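Local coordinates for papain-like protease (Human betacoronavirus 2c EMC/2012, PDB 4RNA), which is a cysteine protease of the MERS coronavirus that probably cuts the viral polyprotein and, like its relatives, may remove ubiquitin and ISG15 from host proteins, at residues C34-N38 and G39-S43; K68-K71 and E72-P76; T80-H83 and R84-L88; A90-H93 and G94-M97. All coordinates share one frame; numbering follows the deposited sequence.

Interaction 1 (C34-N38 and G39-S43); sequences CVFFN and GADIS
Phe37 and Ala40 close a two-residue beta hairpin through a type I' turn, with Asn38 and Gly39 at its tip and strands 35-37 and 40-41 as its arms. The hairpin forms one margin of the small N-terminal sheet, which corresponds to the ubiquitin-like domain of coronavirus papain-like proteases. Phe37 N gives its hydrogen to Ala40 O at 2.8 Å, and Ala40 N returns one to Phe37 O. Beyond the non-hydrogen-bonded pair Phe36 and Asp41, Ile42 N reaches Val35 O at 3.0 Å. Asn38 and Gly39 both take the positive phi that a type I' turn requires.

On the face carrying Phe36 and Asp41, the CB of Asp41 sits over the Phe36 ring in a CH-pi contact, 4.1 Å from the centroid, and the carboxylate is stacked at 30° to the ring plane. Helix 81-92 packs on this side of the hairpin, Tyr86 meeting Phe36 edge-to-face and His83 lying beside it. Apolar contacts lie on the other side: Ile42 CD1 meets Phe37 CB at 3.8 Å, while its CG1 meets Val35 CG2, next to Leu56 and Leu58 of strand 55-58.

Side-chain polar bonds finish the hairpin. Asp41 turns CG anti to its backbone nitrogen (chi1 -174°), bringing OD1 forward to accept Ser43 N, two residues on, at 2.9 Å in an Asx turn. The Ser43 hydroxyl donates to the syn lone pair of OD1, and this same OG accepts the hydrogen of Val35 N at 3.1 Å.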
loop_
_atom_site.group_PDB
_atom_site.type_symbol
_atom_site.label_atom_id
_atom_site.label_comp_id
_atom_site.label_asym_id
_atom_site.label_seq_id
_atom_site.Cartn_x
_atom_site.Cartn_y
_atom_site.Cartn_z
ATOM N N CYS A 34 22.052 1.693 6.164
ATOM C CA CYS A 34 21.446 2.935 5.693
ATOM C C CYS A 34 21.095 3.763 6.932
ATOM O O CYS A 34 20.332 3.307 7.794
ATOM C CB CYS A 34 20.165 2.652 4.913
ATOM S SG CYS A 34 19.402 4.219 4.382
ATOM N N VAL A 35 21.644 4.969 7.009
ATOM C CA VAL A 35 21.479 5.767 8.248
ATOM C C VAL A 35 21.106 7.196 7.917
ATOM O O VAL A 35 21.637 7.813 6.961
ATOM C CB VAL A 35 22.774 5.790 9.135
ATOM C CG1 VAL A 35 22.981 4.491 9.896
ATOM C CG2 VAL A 35 23.975 6.112 8.276
ATOM N N PHE A 36 20.228 7.741 8.744
ATOM C CA PHE A 36 19.826 9.161 8.536
ATOM C C PHE A 36 20.312 9.952 9.738
ATOM O O PHE A 36 20.281 9.456 10.888
ATOM C CB PHE A 36 18.295 9.293 8.480
ATOM C CG PHE A 36 17.710 8.903 7.151
ATOM C CD1 PHE A 36 17.815 7.617 6.704
ATOM C CD2 PHE A 36 17.162 9.899 6.295
ATOM C CE1 PHE A 36 17.292 7.243 5.458
ATOM C CE2 PHE A 36 16.621 9.546 5.058
ATOM C CZ PHE A 36 16.715 8.218 4.636
ATOM N N PHE A 37 20.665 11.206 9.493
ATOM C CA PHE A 37 21.009 12.138 10.558
ATOM C C PHE A 37 20.413 13.485 10.227
ATOM O O PHE A 37 20.640 14.041 9.133
ATOM C CB PHE A 37 22.526 12.283 10.683
ATOM C CG PHE A 37 22.955 13.321 11.696
ATOM C CD1 PHE A 37 22.959 13.026 13.067
ATOM C CD2 PHE A 37 23.360 14.598 11.282
ATOM C CE1 PHE A 37 23.358 13.986 14.009
ATOM C CE2 PHE A 37 23.745 15.562 12.217
ATOM C CZ PHE A 37 23.753 15.256 13.579
ATOM N N ASN A 38 19.639 13.997 11.167
ATOM C CA ASN A 38 18.990 15.275 11.022
ATOM C C ASN A 38 18.260 15.351 9.693
ATOM O O ASN A 38 18.287 16.352 9.009
ATOM C CB ASN A 38 20.009 16.411 11.172
ATOM C CG ASN A 38 19.360 17.704 11.625
ATOM O OD1 ASN A 38 18.594 17.714 12.595
ATOM N ND2 ASN A 38 19.645 18.798 10.920
ATOM N N GLY A 39 17.584 14.275 9.329
ATOM C CA GLY A 39 16.775 14.298 8.123
ATOM C C GLY A 39 17.464 13.942 6.804
ATOM O O GLY A 39 16.781 13.811 5.813
ATOM N N ALA A 40 18.788 13.753 6.771
ATOM C CA ALA A 40 19.450 13.380 5.533
ATOM C C ALA A 40 19.992 11.977 5.633
ATOM O O ALA A 40 20.448 11.589 6.698
ATOM C CB ALA A 40 20.600 14.328 5.267
ATOM N N ASP A 41 20.004 11.272 4.493
ATOM C CA ASP A 41 20.641 9.979 4.352
ATOM C C ASP A 41 22.151 10.218 4.190
ATOM O O ASP A 41 22.598 10.799 3.180
ATOM C CB ASP A 41 20.117 9.272 3.109
ATOM C CG ASP A 41 20.633 7.841 2.973
ATOM O OD1 ASP A 41 21.659 7.419 3.573
ATOM O OD2 ASP A 41 19.957 7.056 2.274
ATOM N N ILE A 42 22.921 9.783 5.178
ATOM C CA ILE A 42 24.382 9.941 5.172
ATOM C C ILE A 42 25.156 8.647 4.941
ATOM O O ILE A 42 26.374 8.575 5.175
ATOM C CB ILE A 42 24.843 10.737 6.435
ATOM C CG1 ILE A 42 24.487 9.948 7.708
ATOM C CG2 ILE A 42 24.145 12.084 6.492
ATOM C CD1 ILE A 42 25.266 10.333 8.969
ATOM N N SER A 43 24.463 7.601 4.467
ATOM C CA SER A 43 25.024 6.232 4.341
ATOM C C SER A 43 26.362 6.197 3.602
ATOM O O SER A 43 27.231 5.442 3.944
ATOM C CB SER A 43 24.084 5.251 3.599
ATOM O OG SER A 43 22.776 5.253 4.186
#

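Interaction 2 (K68-K71 and E72-P76); sequences KALK and ELYGP
Lys68 O accepts Glu72 N at 3.0 Å, opening the last set of backbone bonds in helix 64-74. One residue on, Leu73 N reaches Ala69 O at 3.0 Å and also makes a weak bond to Leu70 O. The latter carbonyl is taken more firmly by Tyr74 N, at 2.8 Å. Lys71 O receives Gly75 N at 2.8 Å, but the N-H...O angle of 130° makes this bond weak. Gly75 is where the chain leaves the helix, with a phi of 74°, before turning into Pro76. Two backbone groups at this end have partners in other elements: Tyr74 O accepts the hydroxyl of Tyr157, and Leu73 has a backbone bond with Ala134 at the start of helix 133-143.

The charged pair Lys68 and Glu72 meets through carbon rather than through its charges. Glu72 OE2 lies 3.3 Å from Lys68 CE, whereas NZ stands 4.6 Å from OE2, too far for a salt bridge. On the inward side, Leu70 CD1 touches CD2 of Tyr74 at 3.5 Å, the two side chains crossing at about a right angle. The leucine has CG anti to the backbone nitrogen (chi1 176°), which sets CD1 against the ring. Leu82 of helix 81-92 packs against both, and Leu73 CG lies over one face of the ring.

Main-chain bonds and apolar packing therefore hold this helix end, while the exposed Lys68 and Glu72 probably add only a mild, solvent-screened attraction.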
loop_
_atom_site.group_PDB
_atom_site.type_symbol
_atom_site.label_atom_id
_atom_site.label_comp_id
_atom_site.label_asym_id
_atom_site.label_seq_id
_atom_site.Cartn_x
_atom_site.Cartn_y
_atom_site.Cartn_z
ATOM N N LYS A 68 12.280 -5.903 16.801
ATOM C CA LYS A 68 11.200 -5.856 17.772
ATOM C C LYS A 68 10.763 -4.448 18.198
ATOM O O LYS A 68 9.570 -4.219 18.375
ATOM C CB LYS A 68 11.604 -6.696 18.983
ATOM C CG LYS A 68 10.553 -6.755 20.073
ATOM C CD LYS A 68 10.948 -7.846 21.062
ATOM C CE LYS A 68 10.539 -7.519 22.483
ATOM N NZ LYS A 68 11.418 -8.294 23.404
ATOM N N ALA A 69 11.716 -3.514 18.381
ATOM C CA ALA A 69 11.366 -2.128 18.661
ATOM C C ALA A 69 10.582 -1.531 17.484
ATOM O O ALA A 69 9.586 -0.805 17.679
ATOM C CB ALA A 69 12.602 -1.299 18.962
ATOM N N LEU A 70 11.048 -1.801 16.278
ATOM C CA LEU A 70 10.337 -1.404 15.054
ATOM C C LEU A 70 8.854 -1.904 15.097
ATOM O O LEU A 70 7.911 -1.112 15.016
ATOM C CB LEU A 70 11.055 -1.996 13.827
ATOM C CG LEU A 70 10.387 -1.745 12.476
ATOM C CD1 LEU A 70 10.627 -0.278 12.259
ATOM C CD2 LEU A 70 11.009 -2.510 11.302
ATOM N N LYS A 71 8.643 -3.198 15.260
ATOM C CA LYS A 71 7.271 -3.730 15.296
ATOM C C LYS A 71 6.440 -3.101 16.424
ATOM O O LYS A 71 5.246 -2.830 16.253
ATOM C CB LYS A 71 7.248 -5.259 15.424
ATOM C CG LYS A 71 7.866 -6.008 14.246
ATOM C CD LYS A 71 7.568 -7.505 14.325
ATOM C CE LYS A 71 8.127 -8.146 15.599
ATOM N NZ LYS A 71 9.504 -8.729 15.453
ATOM N N GLU A 72 7.059 -2.864 17.569
ATOM C CA GLU A 72 6.308 -2.314 18.682
ATOM C C GLU A 72 5.856 -0.871 18.418
ATOM O O GLU A 72 4.807 -0.497 18.833
ATOM C CB GLU A 72 7.100 -2.403 19.974
ATOM C CG GLU A 72 7.193 -3.811 20.530
ATOM C CD GLU A 72 8.164 -3.921 21.696
ATOM O OE1 GLU A 72 8.680 -2.883 22.187
ATOM O OE2 GLU A 72 8.436 -5.063 22.136
ATOM N N LEU A 73 6.636 -0.073 17.706
ATOM C CA LEU A 73 6.290 1.302 17.514
ATOM C C LEU A 73 5.463 1.497 16.211
ATOM O O LEU A 73 4.539 2.288 16.149
ATOM C CB LEU A 73 7.573 2.112 17.455
ATOM C CG LEU A 73 7.505 3.573 16.969
ATOM C CD1 LEU A 73 6.631 4.454 17.844
ATOM C CD2 LEU A 73 8.921 4.160 16.893
ATOM N N TYR A 74 5.824 0.767 15.175
ATOM C CA TYR A 74 5.219 0.919 13.890
ATOM C C TYR A 74 4.301 -0.167 13.448
ATOM O O TYR A 74 3.665 -0.009 12.425
ATOM C CB TYR A 74 6.296 1.053 12.837
ATOM C CG TYR A 74 7.122 2.291 13.014
ATOM C CD1 TYR A 74 6.577 3.550 12.758
ATOM C CD2 TYR A 74 8.479 2.214 13.435
ATOM C CE1 TYR A 74 7.333 4.663 12.956
ATOM C CE2 TYR A 74 9.248 3.353 13.580
ATOM C CZ TYR A 74 8.667 4.574 13.321
ATOM O OH TYR A 74 9.375 5.775 13.456
ATOM N N GLY A 75 4.157 -1.243 14.214
ATOM C CA GLY A 75 3.481 -2.389 13.641
ATOM C C GLY A 75 4.306 -3.165 12.620
ATOM O O GLY A 75 5.466 -2.802 12.356
ATOM N N PRO A 76 3.739 -4.228 12.007
ATOM C CA PRO A 76 4.507 -4.923 10.959
ATOM C C PRO A 76 4.530 -4.062 9.689
ATOM O O PRO A 76 3.493 -3.558 9.218
ATOM C CB PRO A 76 3.729 -6.236 10.752
ATOM C CG PRO A 76 2.319 -5.920 11.162
ATOM C CD PRO A 76 2.394 -4.818 12.208
#

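Interaction 3 (T80-H83 and R84-L88); sequences TFLH and RFYSL
Residues Thr80 to Leu88 run through the first turns of helix 81-92, linked by successive backbone bonds from each N-H to the carbonyl four residues earlier. Arg84 N to Thr80 O measures 3.0 Å and is nearly straight; Phe85 N to Phe81 O and Tyr86 N to Leu82 O follow. His83 O takes two hydrogens from Ser87, one from N and one from OG at 2.8 Å, which approach from opposite faces of the carbonyl plane. The serine oxygen also lies 3.3 Å above the His83 ring, toward its rim.

At the N-terminal end, Arg84 NE donates to Thr80 OG1 at 2.8 Å, with the oxygen only 8° out of the guanidinium plane. The arginine folds back at chi3 (-58°) to bring NE there. Asp78 ties the pair together: OD2 bonds the threonine hydroxyl, and OD1 forms a salt bridge with Arg84 NH2. NH1 is held by Ala156 O of helix 148-158.

Leu82 and Tyr86 lie side by side and point the same way, with CD2 of the leucine 3.8 Å from CZ of the tyrosine; the phenol hydroxyl is bonded to Leu58 O. Phe81 runs alongside Phe85, whose CB rests 4.1 Å above the Phe81 ring. These phenylalanines face helix 148-158, whereas His83 and Tyr86 meet Phe36 of the N-terminal sheet.

The i to i+4 bonds are those of a regular alpha helix, here a helix of the thumb of the papain-like fold, packed between the ubiquitin-like sheet on one side and helix 148-158 on the other.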
loop_
_atom_site.group_PDB
_atom_site.type_symbol
_atom_site.label_atom_id
_atom_site.label_comp_id
_atom_site.label_asym_id
_atom_site.label_seq_id
_atom_site.Cartn_x
_atom_site.Cartn_y
_atom_site.Cartn_z
ATOM N N THR A 80 11.152 -1.737 3.409
ATOM C CA THR A 80 11.508 -0.395 2.907
ATOM C C THR A 80 10.882 0.776 3.702
ATOM O O THR A 80 11.079 1.961 3.431
ATOM C CB THR A 80 11.050 -0.217 1.443
ATOM O OG1 THR A 80 9.595 -0.074 1.356
ATOM C CG2 THR A 80 11.620 -1.424 0.486
ATOM N N PHE A 81 10.076 0.440 4.665
ATOM C CA PHE A 81 9.204 1.447 5.349
ATOM C C PHE A 81 10.011 2.542 6.091
ATOM O O PHE A 81 9.656 3.719 6.025
ATOM C CB PHE A 81 8.354 0.717 6.419
ATOM C CG PHE A 81 7.531 1.684 7.284
ATOM C CD1 PHE A 81 8.056 2.210 8.456
ATOM C CD2 PHE A 81 6.238 2.120 6.870
ATOM C CE1 PHE A 81 7.301 3.113 9.249
ATOM C CE2 PHE A 81 5.462 2.997 7.667
ATOM C CZ PHE A 81 6.017 3.535 8.834
ATOM N N LEU A 82 11.113 2.173 6.784
ATOM C CA LEU A 82 11.874 3.257 7.459
ATOM C C LEU A 82 12.469 4.191 6.453
ATOM O O LEU A 82 12.411 5.430 6.690
ATOM C CB LEU A 82 13.012 2.795 8.325
ATOM C CG LEU A 82 12.499 2.135 9.612
ATOM C CD1 LEU A 82 13.526 1.330 10.489
ATOM C CD2 LEU A 82 11.676 3.146 10.445
ATOM N N HIS A 83 13.103 3.613 5.434
ATOM C CA HIS A 83 13.714 4.556 4.428
ATOM C C HIS A 83 12.662 5.472 3.904
ATOM O O HIS A 83 12.924 6.700 3.585
ATOM C CB HIS A 83 14.413 3.843 3.265
ATOM C CG HIS A 83 15.162 4.838 2.343
ATOM N ND1 HIS A 83 14.596 5.370 1.227
ATOM C CD2 HIS A 83 16.429 5.433 2.461
ATOM C CE1 HIS A 83 15.464 6.257 0.649
ATOM N NE2 HIS A 83 16.582 6.294 1.406
ATOM N N ARG A 84 11.527 4.906 3.547
ATOM C CA ARG A 84 10.446 5.786 2.972
ATOM C C ARG A 84 9.888 6.837 3.945
ATOM O O ARG A 84 9.771 7.988 3.618
ATOM C CB ARG A 84 9.321 4.962 2.325
ATOM C CG ARG A 84 9.793 4.152 1.089
ATOM C CD ARG A 84 8.670 3.288 0.450
ATOM N NE ARG A 84 8.068 2.304 1.405
ATOM C CZ ARG A 84 6.887 2.438 1.988
ATOM N NH1 ARG A 84 6.148 3.549 1.843
ATOM N NH2 ARG A 84 6.472 1.484 2.846
ATOM N N PHE A 85 9.625 6.442 5.178
ATOM C CA PHE A 85 9.168 7.366 6.194
ATOM C C PHE A 85 10.200 8.475 6.477
ATOM O O PHE A 85 9.838 9.670 6.504
ATOM C CB PHE A 85 8.815 6.552 7.513
ATOM C CG PHE A 85 8.551 7.454 8.684
ATOM C CD1 PHE A 85 7.600 8.480 8.568
ATOM C CD2 PHE A 85 9.220 7.270 9.899
ATOM C CE1 PHE A 85 7.355 9.328 9.628
ATOM C CE2 PHE A 85 8.963 8.112 10.995
ATOM C CZ PHE A 85 8.022 9.138 10.849
ATOM N N TYR A 86 11.504 8.122 6.530
ATOM C CA TYR A 86 12.440 9.109 6.926
ATOM C C TYR A 86 12.550 10.056 5.767
ATOM O O TYR A 86 12.580 11.231 6.050
ATOM C CB TYR A 86 13.872 8.592 7.204
ATOM C CG TYR A 86 14.018 7.630 8.418
ATOM C CD1 TYR A 86 13.124 7.686 9.495
ATOM C CD2 TYR A 86 15.086 6.748 8.483
ATOM C CE1 TYR A 86 13.267 6.811 10.583
ATOM C CE2 TYR A 86 15.236 5.870 9.582
ATOM C CZ TYR A 86 14.320 5.931 10.610
ATOM O OH TYR A 86 14.508 5.007 11.659
ATOM N N SER A 87 12.535 9.562 4.511
ATOM C CA SER A 87 12.629 10.505 3.329
ATOM C C SER A 87 11.371 11.382 3.225
ATOM O O SER A 87 11.481 12.543 2.796
ATOM C CB SER A 87 12.757 9.762 1.964
ATOM O OG SER A 87 13.798 8.790 2.012
ATOM N N LEU A 88 10.177 10.785 3.426
ATOM C CA LEU A 88 8.898 11.548 3.406
ATOM C C LEU A 88 8.917 12.661 4.426
ATOM O O LEU A 88 8.536 13.785 4.095
ATOM C CB LEU A 88 7.667 10.672 3.658
ATOM C CG LEU A 88 7.389 9.874 2.383
ATOM C CD1 LEU A 88 6.617 8.619 2.710
ATOM C CD2 LEU A 88 6.750 10.684 1.270
#

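Interaction 4 (A90-H93 and G94-M97); sequences AAVH and GWKM
Val92 lies over one face of the Trp95 indole, its CG1 forming a CH-pi contact 4.2 Å from the centroid of the six-membered ring and 21° off the normal. The CB of the valine touches the rim of that ring, at CE3, at 3.9 Å. Phe162 brings a second ring to the indole, its plane about 20° from that of Trp95. The indole NE1 is hydrogen-bonded to Asp110 OD2, which helps fix the rotation of the ring. Trp95 places CG beside its backbone nitrogen (chi1 -76°), directing the indole back beneath the helix end instead of onward along the chain.

The backbone makes this return possible. A type I turn spans Val92 to Trp95, closed by Trp95 N to Val92 O at 2.8 Å. Just before it, Gly94 N reaches Ala91 O at 3.3 Å, so two overlapping i to i+3 turns follow the i to i+4 bonds of the helix. One water donates to His93 O at 3.0 Å and to Trp95 O, bridging the outer side of the turn.

The turn follows helix 81-92 and leads toward strand 97-98. Helix 148-158 lies against it, with Met155 and Ile151 meeting Val92 and Trp95 respectively, while Ser109 and Asn112 from the loop before helix 115-122 also touch the indole.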
loop_
_atom_site.group_PDB
_atom_site.type_symbol
_atom_site.label_atom_id
_atom_site.label_comp_id
_atom_site.label_asym_id
_atom_site.label_seq_id
_atom_site.Cartn_x
_atom_site.Cartn_y
_atom_site.Cartn_z
ATOM N N ALA A 90 11.453 14.276 5.815
ATOM C CA ALA A 90 12.306 15.333 5.239
ATOM C C ALA A 90 11.546 16.150 4.179
ATOM O O ALA A 90 11.533 17.373 4.236
ATOM C CB ALA A 90 13.591 14.726 4.652
ATOM N N ALA A 91 10.922 15.488 3.208
ATOM C CA ALA A 91 10.193 16.202 2.151
ATOM C C ALA A 91 8.937 16.943 2.665
ATOM O O ALA A 91 8.719 18.086 2.325
ATOM C CB ALA A 91 9.814 15.250 1.021
ATOM N N VAL A 92 8.124 16.316 3.504
ATOM C CA VAL A 92 6.838 16.981 3.832
ATOM C C VAL A 92 7.094 18.225 4.734
ATOM O O VAL A 92 6.242 19.106 4.889
ATOM C CB VAL A 92 5.720 16.041 4.359
ATOM C CG1 VAL A 92 5.487 14.797 3.497
ATOM C CG2 VAL A 92 5.918 15.677 5.793
ATOM N N HIS A 93 8.306 18.311 5.275
ATOM C CA HIS A 93 8.720 19.450 6.100
ATOM C C HIS A 93 8.628 20.776 5.417
ATOM O O HIS A 93 8.384 21.782 6.048
ATOM C CB HIS A 93 10.135 19.251 6.652
ATOM C CG HIS A 93 10.181 19.354 8.136
ATOM N ND1 HIS A 93 10.581 18.331 8.919
ATOM C CD2 HIS A 93 9.744 20.364 8.983
ATOM C CE1 HIS A 93 10.449 18.687 10.207
ATOM N NE2 HIS A 93 9.930 19.935 10.242
ATOM N N GLY A 94 8.823 20.797 4.115
ATOM C CA GLY A 94 8.639 22.033 3.376
ATOM C C GLY A 94 7.191 22.307 2.953
ATOM O O GLY A 94 6.934 23.159 2.126
ATOM N N TRP A 95 6.217 21.565 3.468
ATOM C CA TRP A 95 4.842 21.919 3.182
ATOM C C TRP A 95 4.316 22.908 4.217
ATOM O O TRP A 95 4.965 23.124 5.247
ATOM C CB TRP A 95 4.000 20.635 3.163
ATOM C CG TRP A 95 4.174 19.807 1.897
ATOM C CD1 TRP A 95 4.876 20.146 0.724
ATOM C CD2 TRP A 95 3.582 18.500 1.640
ATOM N NE1 TRP A 95 4.768 19.134 -0.224
ATOM C CE2 TRP A 95 4.005 18.103 0.276
ATOM C CE3 TRP A 95 2.772 17.625 2.392
ATOM C CZ2 TRP A 95 3.598 16.890 -0.306
ATOM C CZ3 TRP A 95 2.372 16.415 1.786
ATOM C CH2 TRP A 95 2.772 16.060 0.485
ATOM N N LYS A 96 3.109 23.447 4.016
ATOM C CA LYS A 96 2.529 24.376 4.993
ATOM C C LYS A 96 1.017 24.103 5.300
ATOM O O LYS A 96 0.210 23.955 4.365
ATOM C CB LYS A 96 2.755 25.808 4.505
ATOM C CG LYS A 96 2.195 26.895 5.412
ATOM C CD LYS A 96 2.458 28.254 4.811
ATOM C CE LYS A 96 1.909 29.339 5.718
ATOM N NZ LYS A 96 2.283 30.656 5.110
ATOM N N MET A 97 0.688 24.043 6.601
ATOM C CA MET A 97 -0.681 24.032 7.145
ATOM C C MET A 97 -1.064 25.466 7.490
ATOM O O MET A 97 -0.277 26.169 8.138
ATOM C CB MET A 97 -0.778 23.304 8.480
ATOM C CG MET A 97 -0.297 21.871 8.480
ATOM S SD MET A 97 -1.373 20.767 7.542
ATOM C CE MET A 97 -3.011 20.930 8.229
HETATM O O HOH W 1 7.093 24.451 6.626
#

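In the fold
Interactions 1 to 4 follow one another along the chain, all in its N-terminal third. Interaction 1 belongs to the small five-stranded sheet, interaction 2 to the end of helix 64-74, and interactions 3 and 4 to the start and finish of helix 81-92. Interaction 3 is the meeting point: its centre lies about 11 Å from that of interaction 1, reached through His83 and Tyr86, and about 14 Å from interaction 2, reached through Phe81, Leu82 and Phe85. The tip of the hairpin also touches Ala90 of interaction 4. Interactions 2 and 4 are farthest apart, about 25 Å between centres. Helix 81-92 thus connects the ubiquitin-like sheet with the helices of the protease core.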